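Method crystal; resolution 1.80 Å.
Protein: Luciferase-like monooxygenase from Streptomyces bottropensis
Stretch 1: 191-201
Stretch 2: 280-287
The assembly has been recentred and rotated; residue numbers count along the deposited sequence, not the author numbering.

Stretch 1, residues 191-201: AHFITPQFTRE
Stretch 2, residues 280-287: SFEWPRYV

Where two segments meet without backbone-to-backbone hydrogen bonds between them, extended polar side chains often supply the fastenings; this luciferase-like monooxygenase gives a worked example. The stretches run antiparallel, with CA of Phe193 5.0 Å from CA of Arg285 and CA of Gln197 5.8 Å from CA of Phe281. Residues 192-194 have helical phi/psi, and a true helix begins at Thr199 after the N-cap Phe198.

Arg285 leaves its backbone sideways, but chi1 and chi2 in t and chi3 in m bring its end across: NH1 donates to Phe193 O and Ile194 O, both at 3.0 Å near the guanidinium plane, leaving one face for Pro196 CD, 3.3 Å from NH1. Pro196, C-gamma endo, also sets CG 3.5 Å from the centroid of the Phe281 ring (chi1 m), 14° off its normal, a CH-pi contact.

His192 (chi1 t, chi2 75°) spans the gap: NE2 donates to Pro284 O at 2.9 Å, while ND1 lies 2.7 Å from Thr199 OG1, a hydrogen bond within its own stretch.

At the helix, Arg200 (t, t, m) meets Glu282 (t, t) in a two-pronged salt bridge, NE to OE1 2.9 Å and NH2 to OE2 2.8 Å. Trp283 (chi1 m, chi2 -54°) places CH2 over one face of the Arg200 guanidinium, and the edge of its ring meets Thr199, with Trp283 CZ3 3.7 Å from Thr199 CG2. A water joins Pro196 O to Trp283 N.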

# COMPACT_ATOMS: atom_id res chain seq x y z
N ALA B 191 -1.88 14.20 20.11
CA ALA B 191 -2.12 15.34 19.22
C ALA B 191 -2.52 16.62 19.97
O ALA B 191 -3.69 16.98 20.04
CB ALA B 191 -3.17 14.99 18.16
N HIS B 192 -1.51 17.36 20.40
CA HIS B 192 -1.72 18.61 21.09
C HIS B 192 -2.50 19.60 20.22
O HIS B 192 -3.38 20.34 20.73
CB HIS B 192 -0.39 19.20 21.49
CG HIS B 192 -0.50 20.62 21.91
ND1 HIS B 192 -1.01 21.01 23.12
CD2 HIS B 192 -0.31 21.76 21.20
CE1 HIS B 192 -1.06 22.33 23.17
NE2 HIS B 192 -0.58 22.80 22.04
N PHE B 193 -2.23 19.58 18.92
CA PHE B 193 -2.82 20.54 18.02
C PHE B 193 -4.30 20.26 17.81
O PHE B 193 -5.02 21.10 17.29
CB PHE B 193 -2.08 20.56 16.67
CG PHE B 193 -2.21 19.29 15.87
CD1 PHE B 193 -1.41 18.20 16.13
CD2 PHE B 193 -3.10 19.20 14.80
CE1 PHE B 193 -1.51 17.05 15.38
CE2 PHE B 193 -3.21 18.05 14.06
CZ PHE B 193 -2.39 16.97 14.33
N ILE B 194 -4.74 19.06 18.17
CA ILE B 194 -6.16 18.68 18.06
C ILE B 194 -6.91 18.97 19.37
O ILE B 194 -7.99 19.57 19.35
CB ILE B 194 -6.31 17.19 17.72
CG1 ILE B 194 -5.66 16.92 16.36
CG2 ILE B 194 -7.81 16.76 17.74
CD1 ILE B 194 -5.89 15.53 15.80
N THR B 195 -6.33 18.57 20.49
CA THR B 195 -6.97 18.72 21.80
C THR B 195 -6.02 19.38 22.82
O THR B 195 -5.55 18.73 23.76
CB THR B 195 -7.47 17.35 22.27
OG1 THR B 195 -8.24 16.76 21.22
CG2 THR B 195 -8.36 17.45 23.52
N PRO B 196 -5.73 20.66 22.62
CA PRO B 196 -4.76 21.34 23.46
C PRO B 196 -5.28 21.58 24.89
O PRO B 196 -4.48 21.81 25.78
CB PRO B 196 -4.54 22.68 22.75
CG PRO B 196 -5.78 22.87 21.95
CD PRO B 196 -6.21 21.50 21.53
N GLN B 197 -6.59 21.46 25.10
CA GLN B 197 -7.13 21.62 26.47
C GLN B 197 -6.68 20.50 27.43
O GLN B 197 -6.66 20.72 28.62
CB GLN B 197 -8.66 21.74 26.44
CG GLN B 197 -9.39 20.51 25.94
CD GLN B 197 -9.74 20.58 24.46
OE1 GLN B 197 -8.93 21.05 23.60
NE2 GLN B 197 -10.94 20.13 24.13
N PHE B 198 -6.30 19.33 26.92
CA PHE B 198 -5.97 18.20 27.78
C PHE B 198 -4.55 17.64 27.63
O PHE B 198 -4.25 16.59 28.16
CB PHE B 198 -6.98 17.07 27.54
CG PHE B 198 -8.41 17.46 27.88
CD1 PHE B 198 -8.73 17.87 29.16
CD2 PHE B 198 -9.43 17.32 26.96
CE1 PHE B 198 -10.03 18.21 29.50
CE2 PHE B 198 -10.75 17.65 27.29
CZ PHE B 198 -11.04 18.10 28.57
N THR B 199 -3.69 18.36 26.93
CA THR B 199 -2.35 17.86 26.67
C THR B 199 -1.60 17.48 27.94
O THR B 199 -1.09 16.37 28.07
CB THR B 199 -1.53 18.91 25.90
OG1 THR B 199 -2.24 19.27 24.70
CG2 THR B 199 -0.15 18.35 25.53
N ARG B 200 -1.51 18.41 28.89
CA ARG B 200 -0.79 18.13 30.12
C ARG B 200 -1.37 16.94 30.87
O ARG B 200 -0.63 16.02 31.26
CB ARG B 200 -0.76 19.39 31.01
CG ARG B 200 -0.04 19.16 32.33
CD ARG B 200 -0.05 20.42 33.15
NE ARG B 200 0.86 21.46 32.64
CZ ARG B 200 2.16 21.51 32.88
NH1 ARG B 200 2.77 20.55 33.55
NH2 ARG B 200 2.88 22.51 32.44
N GLU B 201 -2.67 16.91 31.03
CA GLU B 201 -3.32 15.80 31.75
C GLU B 201 -3.11 14.47 31.06
O GLU B 201 -2.82 13.45 31.71
CB GLU B 201 -4.83 16.06 31.96
CG GLU B 201 -5.55 14.95 32.69
CD GLU B 201 -7.06 15.14 32.83
OE1 GLU B 201 -7.59 16.21 32.48
OE2 GLU B 201 -7.71 14.20 33.32
N SER B 280 -8.23 29.83 24.17
CA SER B 280 -7.09 29.97 25.04
C SER B 280 -6.80 28.69 25.82
O SER B 280 -7.67 28.12 26.45
CB SER B 280 -7.32 31.13 26.02
OG SER B 280 -6.12 31.86 26.21
N PHE B 281 -5.56 28.25 25.78
CA PHE B 281 -5.13 27.05 26.46
C PHE B 281 -3.82 27.38 27.17
O PHE B 281 -3.24 28.43 26.98
CB PHE B 281 -4.92 25.91 25.46
CG PHE B 281 -6.09 25.71 24.53
CD1 PHE B 281 -7.26 25.11 24.98
CD2 PHE B 281 -6.04 26.20 23.22
CE1 PHE B 281 -8.35 24.96 24.14
CE2 PHE B 281 -7.13 26.02 22.37
CZ PHE B 281 -8.28 25.38 22.83
N GLU B 282 -3.33 26.43 27.94
CA GLU B 282 -2.03 26.61 28.57
C GLU B 282 -0.96 26.91 27.50
O GLU B 282 -0.16 27.84 27.64
CB GLU B 282 -1.66 25.37 29.37
CG GLU B 282 -0.26 25.51 29.97
CD GLU B 282 0.15 24.37 30.84
OE1 GLU B 282 -0.51 23.30 30.83
OE2 GLU B 282 1.18 24.54 31.50
N TRP B 283 -0.94 26.10 26.44
CA TRP B 283 -0.00 26.26 25.36
C TRP B 283 -0.76 26.59 24.09
O TRP B 283 -1.87 26.11 23.89
CB TRP B 283 0.82 24.99 25.17
CG TRP B 283 1.63 24.61 26.36
CD1 TRP B 283 2.51 25.40 27.03
CD2 TRP B 283 1.64 23.35 27.02
NE1 TRP B 283 3.08 24.72 28.05
CE2 TRP B 283 2.57 23.44 28.07
CE3 TRP B 283 0.98 22.14 26.81
CZ2 TRP B 283 2.85 22.37 28.92
CZ3 TRP B 283 1.29 21.07 27.65
CH2 TRP B 283 2.21 21.21 28.69
N PRO B 284 -0.12 27.36 23.18
CA PRO B 284 -0.87 27.69 21.95
C PRO B 284 -1.22 26.41 21.18
O PRO B 284 -0.41 25.49 21.10
CB PRO B 284 0.12 28.57 21.16
CG PRO B 284 1.45 28.39 21.79
CD PRO B 284 1.24 27.89 23.18
N ARG B 285 -2.39 26.39 20.55
CA ARG B 285 -2.77 25.23 19.77
C ARG B 285 -1.74 24.95 18.65
O ARG B 285 -1.33 23.80 18.42
CB ARG B 285 -4.14 25.42 19.13
CG ARG B 285 -4.60 24.18 18.36
CD ARG B 285 -5.79 24.45 17.50
NE ARG B 285 -7.01 24.63 18.30
CZ ARG B 285 -7.75 23.64 18.75
NH1 ARG B 285 -7.42 22.39 18.54
NH2 ARG B 285 -8.82 23.90 19.47
N TYR B 286 -1.38 26.01 17.95
CA TYR B 286 -0.39 25.97 16.89
C TYR B 286 0.77 26.86 17.29
O TYR B 286 0.58 28.01 17.73
CB TYR B 286 -1.00 26.49 15.59
CG TYR B 286 -2.25 25.77 15.14
CD1 TYR B 286 -2.43 24.42 15.35
CD2 TYR B 286 -3.26 26.46 14.47
CE1 TYR B 286 -3.56 23.77 14.90
CE2 TYR B 286 -4.40 25.81 14.02
CZ TYR B 286 -4.56 24.49 14.24
OH TYR B 286 -5.66 23.83 13.81
N VAL B 287 1.98 26.34 17.16
CA VAL B 287 3.18 27.03 17.62
C VAL B 287 3.82 27.76 16.47
O VAL B 287 4.23 27.14 15.48
CB VAL B 287 4.15 26.03 18.25
CG1 VAL B 287 5.46 26.70 18.64
CG2 VAL B 287 3.49 25.39 19.45
O HOH W 1 -6.24 21.40 14.84
O HOH W 2 -9.85 21.77 21.16
O HOH W 3 -2.27 23.19 26.27
O HOH W 4 -4.76 23.85 28.16